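Local atomic coordinates of protein-disulfide isomerase (Novosphingobium aromaticivorans, PDB entry 3GMF), a protein that probably acts as a thioredoxin-fold thiol-disulfide oxidoreductase that forms or rearranges disulfide bonds in other proteins. Residues A[23-28]-A[65-70]; A[39-44]-A[183-188]; A[55-60]-A[70-75]. All coordinates share one frame; numbering follows the deposited sequence. Where two conformers were deposited one is given.

Contact 1. Residues A[23-28]-A[65-70]; sequences VSYTCP and MTVALI
The phenol oxygen OH of Tyr-25, whose ring packs on Val-67 and Ala-68, is hydrogen-bonded to both His-83 ND1 and Thr-71 OG1, so the far end of the ring is fixed while its body faces helix 62-73. The tyrosine sits in the type I turn from Ser-24 to Cys-27 that leads from a central strand of the thioredoxin fold into helix 28-46; Cys-27, at the N-cap, and Cys-30 in the helix fit the CxxC pattern and are probably the redox pair. A chi1 of -64° places CG anti to the carbonyl carbon and sends the ring toward the helix. Val-67 answers with one branch: CG1 lies over a face of the ring in a CH-pi contact, 3.6 Å from the ring centroid and 20° off the normal. It stands closer to the CB end of the ring than to the hydroxyl, with Tyr-25 CD2 at 3.5 Å. Nearby, Asp-64 OD1 takes the Tyr-25 backbone N and Gln-90 NE2 its carbonyl, holding the turn from outside the two segments. Ala-68 fills in obliquely beside the same ring, its CB 3.8 Å and its CA 3.7 Å from Tyr-25 CE2.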
ATOM      1  N   VAL A  23      -1.949   5.090   0.524  1.00 22.35           N
ATOM      2  CA  VAL A  23      -1.189   4.703  -0.678  1.00 17.76           C
ATOM      3  C   VAL A  23      -1.837   3.499  -1.364  1.00 19.66           C
ATOM      4  O   VAL A  23      -2.551   2.717  -0.738  1.00 18.07           O
ATOM      5  CB  VAL A  23       0.314   4.402  -0.390  1.00 18.99           C
ATOM      6  CG1 VAL A  23       1.028   5.661   0.207  1.00 23.30           C
ATOM      7  CG2 VAL A  23       0.461   3.179   0.534  1.00 22.77           C
ATOM      8  N   SER A  24      -1.526   3.345  -2.651  1.00 19.32           N
ATOM      9  CA  SER A  24      -2.138   2.311  -3.475  1.00 19.47           C
ATOM     10  C   SER A  24      -1.056   1.611  -4.281  1.00 19.75           C
ATOM     11  O   SER A  24      -0.212   2.289  -4.862  1.00 19.79           O
ATOM     12  CB  SER A  24      -3.120   2.965  -4.436  1.00 20.65           C
ATOM     13  OG  SER A  24      -3.426   2.099  -5.528  1.00 21.33           O
ATOM     14  N   TYR A  25      -1.108   0.274  -4.337  1.00 18.79           N
ATOM     15  CA  TYR A  25      -0.056  -0.516  -5.055  1.00 21.36           C
ATOM     16  C   TYR A  25      -0.040  -0.335  -6.563  1.00 20.26           C
ATOM     17  O   TYR A  25       0.962  -0.647  -7.212  1.00 21.17           O
ATOM     18  CB  TYR A  25      -0.131  -2.012  -4.712  1.00 20.30           C
ATOM     19  CG  TYR A  25       0.155  -2.286  -3.254  1.00 24.55           C
ATOM     20  CD1 TYR A  25       1.455  -2.127  -2.747  1.00 25.49           C
ATOM     21  CD2 TYR A  25      -0.858  -2.698  -2.379  1.00 23.15           C
ATOM     22  CE1 TYR A  25       1.739  -2.358  -1.410  1.00 23.75           C
ATOM     23  CE2 TYR A  25      -0.577  -2.939  -0.995  1.00 20.87           C
ATOM     24  CZ  TYR A  25       0.729  -2.762  -0.539  1.00 23.32           C
ATOM     25  OH  TYR A  25       1.009  -2.989   0.790  1.00 26.98           O
ATOM     26  N   THR A  26      -1.151   0.141  -7.127  1.00 22.48           N
ATOM     27  CA  THR A  26      -1.255   0.287  -8.598  1.00 21.23           C
ATOM     28  C   THR A  26      -1.019   1.718  -9.072  1.00 19.71           C
ATOM     29  O   THR A  26      -1.177   2.029 -10.261  1.00 24.27           O
ATOM     30  CB  THR A  26      -2.607  -0.216  -9.127  1.00 24.37           C
ATOM     31  OG1 THR A  26      -3.684   0.467  -8.443  1.00 21.90           O
ATOM     32  CG2 THR A  26      -2.720  -1.727  -8.936  1.00 23.94           C
ATOM     33  N   CYS A  27      -0.659   2.596  -8.135  1.00 23.73           N
ATOM     34  CA  CYS A  27      -0.495   4.023  -8.425  1.00 22.09           C
ATOM     35  C   CYS A  27       0.975   4.346  -8.703  1.00 23.84           C
ATOM     36  O   CYS A  27       1.848   4.064  -7.876  1.00 21.88           O
ATOM     37  CB  CYS A  27      -1.022   4.849  -7.230  1.00 22.76           C
ATOM     38  SG  CYS A  27      -0.605   6.605  -7.297  1.00 23.25           S
ATOM     39  N   PRO A  28       1.265   4.957  -9.865  1.00 23.91           N
ATOM     40  CA  PRO A  28       2.656   5.261 -10.214  1.00 22.94           C
ATOM     41  C   PRO A  28       3.252   6.332  -9.299  1.00 24.08           C
ATOM     42  O   PRO A  28       4.467   6.331  -9.039  1.00 23.15           O
ATOM     43  CB  PRO A  28       2.532   5.792 -11.649  1.00 27.08           C
ATOM     44  CG  PRO A  28       1.143   6.382 -11.710  1.00 24.32           C
ATOM     45  CD  PRO A  28       0.317   5.422 -10.901  1.00 25.07           C
ATOM     46  N   MET A  65      -6.089  -4.596  -4.653  1.00 21.88           N
ATOM     47  CA  MET A  65      -6.647  -5.491  -3.620  1.00 18.86           C
ATOM     48  C   MET A  65      -5.834  -6.782  -3.519  1.00 22.55           C
ATOM     49  O   MET A  65      -5.555  -7.250  -2.422  1.00 20.94           O
ATOM     50  CB  MET A  65      -8.125  -5.826  -3.886  1.00 18.86           C
ATOM     51  CG  MET A  65      -8.741  -6.677  -2.745  1.00 22.90           C
ATOM     52  SD  MET A  65      -8.744  -5.952  -1.044  1.00 15.86           S
ATOM     53  CE  MET A  65     -10.272  -5.018  -1.212  1.00 24.78           C
ATOM     54  N   THR A  66      -5.493  -7.361  -4.676  1.00 23.24           N
ATOM     55  CA  THR A  66      -4.738  -8.627  -4.708  1.00 24.40           C
ATOM     56  C   THR A  66      -3.369  -8.454  -4.041  1.00 21.87           C
ATOM     57  O   THR A  66      -2.968  -9.269  -3.213  1.00 23.43           O
ATOM     58  CB  THR A  66      -4.593  -9.141  -6.158  1.00 24.36           C
ATOM     59  OG1 THR A  66      -5.888  -9.287  -6.753  1.00 24.09           O
ATOM     60  CG2 THR A  66      -3.845 -10.511  -6.204  1.00 24.83           C
ATOM     61  N   VAL A  67      -2.662  -7.380  -4.393  1.00 22.30           N
ATOM     62  CA  VAL A  67      -1.380  -7.077  -3.732  1.00 21.11           C
ATOM     63  C   VAL A  67      -1.542  -6.833  -2.218  1.00 20.45           C
ATOM     64  O   VAL A  67      -0.760  -7.345  -1.402  1.00 21.90           O
ATOM     65  CB  VAL A  67      -0.694  -5.890  -4.392  1.00 25.07           C
ATOM     66  CG1 VAL A  67       0.604  -5.608  -3.678  1.00 24.35           C
ATOM     67  CG2 VAL A  67      -0.430  -6.218  -5.856  1.00 20.96           C
ATOM     68  N   ALA A  68      -2.583  -6.087  -1.847  1.00 21.29           N
ATOM     69  CA  ALA A  68      -2.842  -5.775  -0.443  1.00 24.65           C
ATOM     70  C   ALA A  68      -3.215  -7.019   0.368  1.00 22.46           C
ATOM     71  O   ALA A  68      -2.874  -7.112   1.541  1.00 26.22           O
ATOM     72  CB  ALA A  68      -3.909  -4.678  -0.305  1.00 20.75           C
ATOM     73  N   LEU A  69      -3.872  -7.993  -0.258  1.00 19.63           N
ATOM     74  CA  LEU A  69      -4.094  -9.264   0.447  1.00 20.33           C
ATOM     75  C   LEU A  69      -2.768  -9.907   0.809  1.00 25.65           C
ATOM     76  O   LEU A  69      -2.596 -10.344   1.951  1.00 30.12           O
ATOM     77  CB  LEU A  69      -4.974 -10.224  -0.359  1.00 22.52           C
ATOM     78  CG  LEU A  69      -6.443  -9.799  -0.422  1.00 24.19           C
ATOM     79  CD1 LEU A  69      -7.100 -10.491  -1.633  1.00 23.42           C
ATOM     80  CD2 LEU A  69      -7.189 -10.040   0.919  1.00 25.60           C
ATOM     81  N   ILE A  70      -1.822  -9.900  -0.124  1.00 23.62           N
ATOM     82  CA  ILE A  70      -0.506 -10.508   0.086  1.00 26.49           C
ATOM     83  C   ILE A  70       0.238  -9.785   1.208  1.00 30.40           C
ATOM     84  O   ILE A  70       0.623 -10.417   2.197  1.00 26.99           O
ATOM     85  CB  ILE A  70       0.339 -10.560  -1.199  1.00 23.62           C
ATOM     86  CG1 ILE A  70      -0.404 -11.305  -2.329  1.00 25.52           C
ATOM     87  CG2 ILE A  70       1.703 -11.208  -0.932  1.00 28.64           C
ATOM     88  CD1 ILE A  70       0.250 -11.157  -3.711  1.00 27.39           C
TER

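Contact 2. Residues A[39-44]-A[183-188]; sequences GQLKIG and HDWASL
Trp-185 reaches from the first turn of helix 185-196 to Gln-40 and Leu-41 on helix 28-46, and it meets each with a different part of its indole. The packed part is apolar. Leu-41 CG lies 3.8 Å from Trp-185 CH2, with Leu-41 CD2 at 3.9 Å from the same atom, the leucine and the indole running antiparallel alongside one another. Leu-188 CD2, from the next turn of the tryptophan's own helix, lies in the plane of the indole at its edge. The solvent side is polar and belongs to the exposed Gln-40: Trp-185 NE1 donates to Gln-40 OE1 over 2.8 Å. That bond is bent, at 144° about the hydrogen, and although the oxygen lies in the indole plane, the nitrogen stands above the carbonyl plane, not on a lone pair. Arg-189 NH1 also binds this oxygen, so this one atom accepts from two residues of helix 185-196. With chi1 near trans (-178°), the indole extends from its helix toward helix 28-46. Behind it Asp-184 is the N-cap, its OD1 accepting from Ser-187 N at 2.9 Å and Ser-187 OG at 2.7 Å, from opposite faces of the carboxylate. The indole also rests on Phe-33, Glu-36 and Ser-37 of helix 28-46 and on Ile-192, while Leu-188 packs against Phe-172 of strand 171-174, so the C-terminal helix is seated against both helix 28-46 and the sheet.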
ATOM      1  N   GLY A  39      13.957   6.162   2.420  1.00 37.82           N
ATOM      2  CA  GLY A  39      15.241   6.313   3.110  1.00 44.43           C
ATOM      3  C   GLY A  39      15.272   7.504   4.050  1.00 42.67           C
ATOM      4  O   GLY A  39      15.613   7.370   5.228  1.00 41.79           O
ATOM      5  N   GLN A  40      14.896   8.666   3.519  1.00 40.78           N
ATOM      6  CA  GLN A  40      14.979   9.936   4.249  1.00 42.57           C
ATOM      7  C   GLN A  40      14.056   9.991   5.466  1.00 38.41           C
ATOM      8  O   GLN A  40      14.421  10.535   6.495  1.00 35.74           O
ATOM      9  CB  GLN A  40      14.742  11.120   3.301  1.00 40.46           C
ATOM     10  CG  GLN A  40      15.878  11.333   2.287  1.00 47.16           C
ATOM     11  CD  GLN A  40      15.762  12.636   1.493  1.00 51.35           C
ATOM     12  OE1 GLN A  40      14.709  13.274   1.458  1.00 47.79           O
ATOM     13  NE2 GLN A  40      16.858  13.029   0.847  1.00 60.28           N
ATOM     14  N   LEU A  41      12.866   9.412   5.349  1.00 37.10           N
ATOM     15  CA  LEU A  41      11.938   9.334   6.482  1.00 39.04           C
ATOM     16  C   LEU A  41      12.473   8.422   7.581  1.00 41.05           C
ATOM     17  O   LEU A  41      12.331   8.724   8.767  1.00 41.31           O
ATOM     18  CB  LEU A  41      10.558   8.847   6.012  1.00 40.74           C
ATOM     19  CG  LEU A  41       9.708   9.917   5.327  1.00 37.84           C
ATOM     20  CD1 LEU A  41       8.546   9.293   4.545  1.00 34.41           C
ATOM     21  CD2 LEU A  41       9.218  10.910   6.361  1.00 34.36           C
ATOM     22  N   LYS A  42      13.092   7.312   7.175  1.00 45.33           N
ATOM     23  CA  LYS A  42      13.687   6.377   8.126  1.00 47.79           C
ATOM     24  C   LYS A  42      14.818   7.020   8.939  1.00 45.59           C
ATOM     25  O   LYS A  42      14.754   7.037  10.158  1.00 42.22           O
ATOM     26  CB  LYS A  42      14.182   5.110   7.422  1.00 51.60           C
ATOM     27  CG  LYS A  42      13.096   4.062   7.180  1.00 57.22           C
ATOM     28  CD  LYS A  42      13.645   2.823   6.465  1.00 57.46           C
ATOM     29  CE  LYS A  42      14.379   1.880   7.423  1.00 69.02           C
ATOM     30  NZ  LYS A  42      13.454   1.237   8.405  1.00 70.09           N
ATOM     31  N   ILE A  43      15.827   7.564   8.263  1.00 44.10           N
ATOM     32  CA  ILE A  43      17.003   8.100   8.961  1.00 48.74           C
ATOM     33  C   ILE A  43      16.744   9.463   9.625  1.00 46.09           C
ATOM     34  O   ILE A  43      17.283   9.745  10.702  1.00 41.88           O
ATOM     35  CB  ILE A  43      18.272   8.120   8.059  1.00 50.35           C
ATOM     36  CG1 ILE A  43      18.040   8.918   6.770  1.00 52.88           C
ATOM     37  CG2 ILE A  43      18.729   6.690   7.755  1.00 54.89           C
ATOM     38  CD1 ILE A  43      19.287   9.109   5.901  1.00 55.85           C
ATOM     39  N   GLY A  44      15.897  10.284   8.996  1.00 40.11           N
ATOM     40  CA  GLY A  44      15.600  11.628   9.489  1.00 40.53           C
ATOM     41  C   GLY A  44      14.609  11.688  10.639  1.00 41.27           C
ATOM     42  O   GLY A  44      14.671  12.599  11.475  1.00 38.10           O
ATOM     43  N   HIS A 183       0.908  15.582  -2.667  1.00 19.78           N
ATOM     44  CA  HIS A 183       0.844  14.227  -3.230  1.00 21.00           C
ATOM     45  C   HIS A 183       2.174  13.669  -3.732  1.00 21.10           C
ATOM     46  O   HIS A 183       2.193  12.765  -4.563  1.00 20.85           O
ATOM     47  CB  HIS A 183      -0.248  14.153  -4.304  1.00 22.68           C
ATOM     48  CG  HIS A 183      -1.566  14.675  -3.828  1.00 21.29           C
ATOM     49  ND1 HIS A 183      -2.386  13.959  -2.979  1.00 23.04           N
ATOM     50  CD2 HIS A 183      -2.173  15.866  -4.023  1.00 22.20           C
ATOM     51  CE1 HIS A 183      -3.462  14.676  -2.705  1.00 22.76           C
ATOM     52  NE2 HIS A 183      -3.355  15.840  -3.322  1.00 27.04           N
ATOM     53  N   ASP A 184       3.283  14.194  -3.200  1.00 19.38           N
ATOM     54  CA  ASP A 184       4.611  13.675  -3.548  1.00 20.28           C
ATOM     55  C   ASP A 184       5.616  14.088  -2.477  1.00 22.30           C
ATOM     56  O   ASP A 184       5.280  14.858  -1.578  1.00 22.55           O
ATOM     57  CB  ASP A 184       5.050  14.129  -4.962  1.00 27.16           C
ATOM     58  CG  ASP A 184       5.256  15.639  -5.101  1.00 29.34           C
ATOM     59  OD1 ASP A 184       5.224  16.412  -4.120  1.00 26.41           O
ATOM     60  OD2 ASP A 184       5.475  16.069  -6.252  1.00 31.66           O
ATOM     61  N   TRP A 185       6.835  13.569  -2.577  1.00 22.03           N
ATOM     62  CA  TRP A 185       7.848  13.843  -1.555  1.00 22.22           C
ATOM     63  C   TRP A 185       8.268  15.317  -1.524  1.00 24.82           C
ATOM     64  O   TRP A 185       8.482  15.900  -0.455  1.00 26.76           O
ATOM     65  CB  TRP A 185       9.037  12.907  -1.764  1.00 23.91           C
ATOM     66  CG  TRP A 185      10.132  13.049  -0.763  1.00 24.79           C
ATOM     67  CD1 TRP A 185      11.467  13.172  -1.029  1.00 33.12           C
ATOM     68  CD2 TRP A 185      10.003  13.024   0.669  1.00 25.05           C
ATOM     69  NE1 TRP A 185      12.180  13.254   0.148  1.00 31.63           N
ATOM     70  CE2 TRP A 185      11.313  13.171   1.206  1.00 29.80           C
ATOM     71  CE3 TRP A 185       8.919  12.929   1.550  1.00 27.80           C
ATOM     72  CZ2 TRP A 185      11.559  13.201   2.586  1.00 24.71           C
ATOM     73  CZ3 TRP A 185       9.159  12.971   2.927  1.00 28.97           C
ATOM     74  CH2 TRP A 185      10.478  13.102   3.431  1.00 30.91           C
ATOM     75  N   ALA A 186       8.310  15.933  -2.698  1.00 25.00           N
ATOM     76  CA  ALA A 186       8.741  17.328  -2.823  1.00 26.11           C
ATOM     77  C   ALA A 186       7.819  18.281  -2.076  1.00 28.48           C
ATOM     78  O   ALA A 186       8.295  19.226  -1.433  1.00 23.74           O
ATOM     79  CB  ALA A 186       8.832  17.705  -4.292  1.00 26.06           C
ATOM     80  N   SER A 187       6.508  18.015  -2.139  1.00 23.28           N
ATOM     81  CA  SER A 187       5.524  18.782  -1.372  1.00 21.75           C
ATOM     82  C   SER A 187       5.404  18.361   0.114  1.00 19.19           C
ATOM     83  O   SER A 187       5.097  19.179   0.994  1.00 21.95           O
ATOM     84  CB  SER A 187       4.154  18.772  -2.067  1.00 26.24           C
ATOM     85  OG  SER A 187       3.662  17.463  -2.238  1.00 26.28           O
ATOM     86  N   LEU A 188       5.605  17.079   0.381  1.00 19.03           N
ATOM     87  CA  LEU A 188       5.496  16.577   1.731  1.00 20.16           C
ATOM     88  C   LEU A 188       6.659  16.986   2.643  1.00 21.71           C
ATOM     89  O   LEU A 188       6.431  17.440   3.768  1.00 22.52           O
ATOM     90  CB  LEU A 188       5.345  15.061   1.721  1.00 21.06           C
ATOM     91  CG  LEU A 188       5.212  14.428   3.124  1.00 20.27           C
ATOM     92  CD1 LEU A 188       3.960  14.901   3.909  1.00 20.24           C
ATOM     93  CD2 LEU A 188       5.240  12.917   2.997  1.00 25.63           C
TER

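Contact 3. Residues A[55-60]-A[70-75]; sequences VRNFVR and ITNCVP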
ATOM      1  N   VAL A  55       1.101   3.545   7.611  1.00 25.12           N
ATOM      2  CA  VAL A  55       0.791   3.262   6.210  1.00 22.96           C
ATOM      3  C   VAL A  55      -0.597   2.678   6.153  1.00 23.57           C
ATOM      4  O   VAL A  55      -0.897   1.697   6.831  1.00 26.33           O
ATOM      5  CB  VAL A  55       1.832   2.307   5.593  1.00 24.20           C
ATOM      6  CG1 VAL A  55       1.398   1.830   4.202  1.00 27.36           C
ATOM      7  CG2 VAL A  55       3.177   3.009   5.530  1.00 26.24           C
ATOM      8  N   ARG A  56      -1.452   3.332   5.382  1.00 22.60           N
ATOM      9  CA  ARG A  56      -2.777   2.789   5.152  0.50 21.23           C
ATOM     10  C   ARG A  56      -2.927   2.361   3.704  1.00 26.35           C
ATOM     11  O   ARG A  56      -2.582   3.095   2.759  1.00 25.32           O
ATOM     12  CB  ARG A  56      -3.874   3.761   5.560  0.50 16.35           C
ATOM     13  CG  ARG A  56      -3.857   4.133   7.039  0.50 16.37           C
ATOM     14  CD  ARG A  56      -4.922   5.161   7.292  0.50 14.81           C
ATOM     15  NE  ARG A  56      -4.882   5.676   8.654  0.50 22.67           N
ATOM     16  CZ  ARG A  56      -5.816   6.457   9.181  0.50 32.60           C
ATOM     17  NH1 ARG A  56      -6.888   6.800   8.472  0.50 31.34           N
ATOM     18  NH2 ARG A  56      -5.681   6.886  10.421  0.50 14.42           N
ATOM     19  N   ASN A  57      -3.415   1.133   3.541  1.00 21.82           N
ATOM     20  CA  ASN A  57      -3.676   0.597   2.209  1.00 22.75           C
ATOM     21  C   ASN A  57      -4.980   1.176   1.695  1.00 21.63           C
ATOM     22  O   ASN A  57      -6.076   0.779   2.105  1.00 25.84           O
ATOM     23  CB  ASN A  57      -3.729  -0.927   2.228  1.00 21.56           C
ATOM     24  CG  ASN A  57      -2.432  -1.544   2.688  1.00 23.68           C
ATOM     25  OD1 ASN A  57      -2.376  -2.213   3.722  1.00 27.01           O
ATOM     26  ND2 ASN A  57      -1.388  -1.327   1.931  1.00 25.07           N
ATOM     27  N   PHE A  58      -4.846   2.134   0.792  1.00 18.31           N
ATOM     28  CA  PHE A  58      -6.006   2.751   0.170  1.00 19.20           C
ATOM     29  C   PHE A  58      -6.231   1.965  -1.120  1.00 20.45           C
ATOM     30  O   PHE A  58      -5.567   2.214  -2.134  1.00 21.83           O
ATOM     31  CB  PHE A  58      -5.710   4.213  -0.132  1.00 19.92           C
ATOM     32  CG  PHE A  58      -6.893   4.971  -0.645  1.00 22.00           C
ATOM     33  CD1 PHE A  58      -7.876   5.413   0.225  1.00 24.98           C
ATOM     34  CD2 PHE A  58      -7.026   5.229  -2.015  1.00 23.99           C
ATOM     35  CE1 PHE A  58      -8.983   6.112  -0.257  1.00 25.05           C
ATOM     36  CE2 PHE A  58      -8.120   5.938  -2.515  1.00 21.06           C
ATOM     37  CZ  PHE A  58      -9.095   6.380  -1.638  1.00 22.57           C
ATOM     38  N   VAL A  59      -7.186   1.030  -1.078  1.00 17.53           N
ATOM     39  CA  VAL A  59      -7.313   0.058  -2.172  1.00 18.52           C
ATOM     40  C   VAL A  59      -8.242   0.586  -3.261  1.00 21.52           C
ATOM     41  O   VAL A  59      -9.427   0.813  -2.996  1.00 20.70           O
ATOM     42  CB  VAL A  59      -7.842  -1.281  -1.633  1.00 21.28           C
ATOM     43  CG1 VAL A  59      -8.069  -2.252  -2.796  1.00 21.71           C
ATOM     44  CG2 VAL A  59      -6.865  -1.883  -0.593  1.00 17.14           C
ATOM     45  N   ARG A  60      -7.718   0.770  -4.475  1.00 19.08           N
ATOM     46  CA  ARG A  60      -8.445   1.501  -5.534  1.00 19.75           C
ATOM     47  C   ARG A  60      -9.121   0.616  -6.578  1.00 23.06           C
ATOM     48  O   ARG A  60     -10.023   1.084  -7.310  1.00 22.40           O
ATOM     49  CB  ARG A  60      -7.506   2.464  -6.280  1.00 20.75           C
ATOM     50  CG  ARG A  60      -6.819   3.535  -5.383  1.00 19.05           C
ATOM     51  CD  ARG A  60      -6.018   4.502  -6.226  1.00 22.62           C
ATOM     52  NE  ARG A  60      -5.069   3.762  -7.070  1.00 21.73           N
ATOM     53  CZ  ARG A  60      -4.675   4.155  -8.274  1.00 27.54           C
ATOM     54  NH1 ARG A  60      -5.144   5.289  -8.781  1.00 24.73           N
ATOM     55  NH2 ARG A  60      -3.829   3.394  -8.982  1.00 25.45           N
ATOM     56  N   ILE A  70      -1.822  -9.900  -0.124  1.00 23.62           N
ATOM     57  CA  ILE A  70      -0.506 -10.508   0.086  1.00 26.49           C
ATOM     58  C   ILE A  70       0.238  -9.785   1.208  1.00 30.40           C
ATOM     59  O   ILE A  70       0.623 -10.417   2.197  1.00 26.99           O
ATOM     60  CB  ILE A  70       0.339 -10.560  -1.199  1.00 23.62           C
ATOM     61  CG1 ILE A  70      -0.404 -11.305  -2.329  1.00 25.52           C
ATOM     62  CG2 ILE A  70       1.703 -11.208  -0.932  1.00 28.64           C
ATOM     63  CD1 ILE A  70       0.250 -11.157  -3.711  1.00 27.39           C
ATOM     64  N   THR A  71       0.400  -8.464   1.084  1.00 25.24           N
ATOM     65  CA  THR A  71       1.170  -7.707   2.099  1.00 25.38           C
ATOM     66  C   THR A  71       0.515  -7.738   3.497  1.00 25.44           C
ATOM     67  O   THR A  71       1.217  -7.710   4.521  1.00 31.81           O
ATOM     68  CB  THR A  71       1.466  -6.251   1.641  1.00 24.59           C
ATOM     69  OG1 THR A  71       0.236  -5.511   1.593  1.00 24.99           O
ATOM     70  CG2 THR A  71       2.125  -6.238   0.257  1.00 24.92           C
ATOM     71  N   ASN A  72      -0.810  -7.859   3.549  1.00 26.13           N
ATOM     72  CA  ASN A  72      -1.509  -7.927   4.835  1.00 24.43           C
ATOM     73  C   ASN A  72      -1.621  -9.323   5.453  1.00 32.34           C
ATOM     74  O   ASN A  72      -2.078  -9.432   6.598  1.00 29.92           O
ATOM     75  CB  ASN A  72      -2.886  -7.259   4.765  1.00 22.99           C
ATOM     76  CG  ASN A  72      -2.791  -5.740   4.712  1.00 27.45           C
ATOM     77  OD1 ASN A  72      -2.901  -5.066   5.741  1.00 27.04           O
ATOM     78  ND2 ASN A  72      -2.578  -5.196   3.509  1.00 27.20           N
ATOM     79  N   CYS A  73      -1.165 -10.336   4.740  1.00 34.50           N
ATOM     80  CA  CYS A  73      -1.290 -11.729   5.255  0.50 40.12           C
ATOM     81  C   CYS A  73      -0.022 -12.139   5.956  1.00 42.67           C
ATOM     82  O   CYS A  73      -0.073 -13.077   6.703  1.00 42.55           O
ATOM     83  CB  CYS A  73      -1.708 -12.752   4.175  0.50 39.41           C
ATOM     84  SG  CYS A  73      -0.418 -13.367   3.035  0.50 49.95           S
ATOM     85  N   VAL A  74       1.075 -11.434   5.768  1.00 42.68           N
ATOM     86  CA  VAL A  74       2.340 -11.710   6.456  1.00 43.90           C
ATOM     87  C   VAL A  74       2.353 -11.099   7.868  1.00 47.03           C
ATOM     88  O   VAL A  74       1.594 -10.168   8.140  1.00 45.54           O
ATOM     89  CB  VAL A  74       3.583 -11.237   5.629  1.00 42.59           C
ATOM     90  CG1 VAL A  74       3.730 -12.035   4.342  1.00 48.27           C
ATOM     91  CG2 VAL A  74       3.552  -9.731   5.356  1.00 37.18           C
ATOM     92  N   PRO A  75       3.189 -11.641   8.785  1.00 52.02           N
ATOM     93  CA  PRO A  75       3.371 -11.008  10.098  1.00 52.78           C
ATOM     94  C   PRO A  75       3.807  -9.538   9.994  1.00 50.51           C
ATOM     95  O   PRO A  75       4.517  -9.186   9.049  1.00 48.45           O
ATOM     96  CB  PRO A  75       4.488 -11.850  10.747  1.00 53.37           C
ATOM     97  CG  PRO A  75       5.109 -12.624   9.626  1.00 58.04           C
ATOM     98  CD  PRO A  75       3.989 -12.876   8.672  1.00 54.08           C
TER
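Asn-57, at the end of strand 51-57, and Asn-72, near the end of helix 62-73, send their amides at each other from opposite directions and meet through one bond, Asn-72 ND2 to Asn-57 OD1 at 3.0 Å. The two flat groups are turned nearly perpendicular, and the bond looks different from its two ends. For the donor it is orthodox: the oxygen lies in the amide plane of Asn-72 and the N-H...O angle is 166°. For the acceptor it is not, because the nitrogen sits 61° above the carbonyl plane of Asn-57 and so arrives over the amide, away from its lone pairs. CG of Asn-57 anti to the carbonyl carbon, chi1 -61°, brings the strand side chain out toward the helix. Second partners help to hold both amides. Asn-72 ND2 is also bound to Ala-68 O, one turn back along its own helix, so this nitrogen has two acceptors, which together limit rotation of the amide, and Asn-57 ND2 makes a weak bond to the hydroxyl of Tyr-25. Beyond this polar bridge the two segments bury little of each other; the Thr-71 side chain packs on Phe-79 and Phe-86 of helix 76-88. One residue past Asn-72, Cys-73 forms a disulfide with Cys-143 and ties this end of the helix to helix 137-144. The arrangement joins a strand of the thioredoxin sheet to the helical region that follows it, consistent with the inserted helical domain of DsbA-like proteins.

Contacts 1 and 3 are neighbours, about 7 Å apart between centres, and both lean on successive turns of helix 62-73, their segments overlapping at Ile-70. Contact 1 is wholly buried and chiefly apolar, whereas contact 3, partly buried, rests on amide chemistry. They are knit together by Ser-24 OG and Arg-60 NE at 2.8 Å, a probable hydrogen bond between the turn and the segment after the strand. Contact 2 stands about 20 Å from each of the others, centre to centre, and mixes a packed leucine with a polar bond at the surface. It uses helix 28-46, which starts just after the turn of contact 1 and leads into the strand of contact 3.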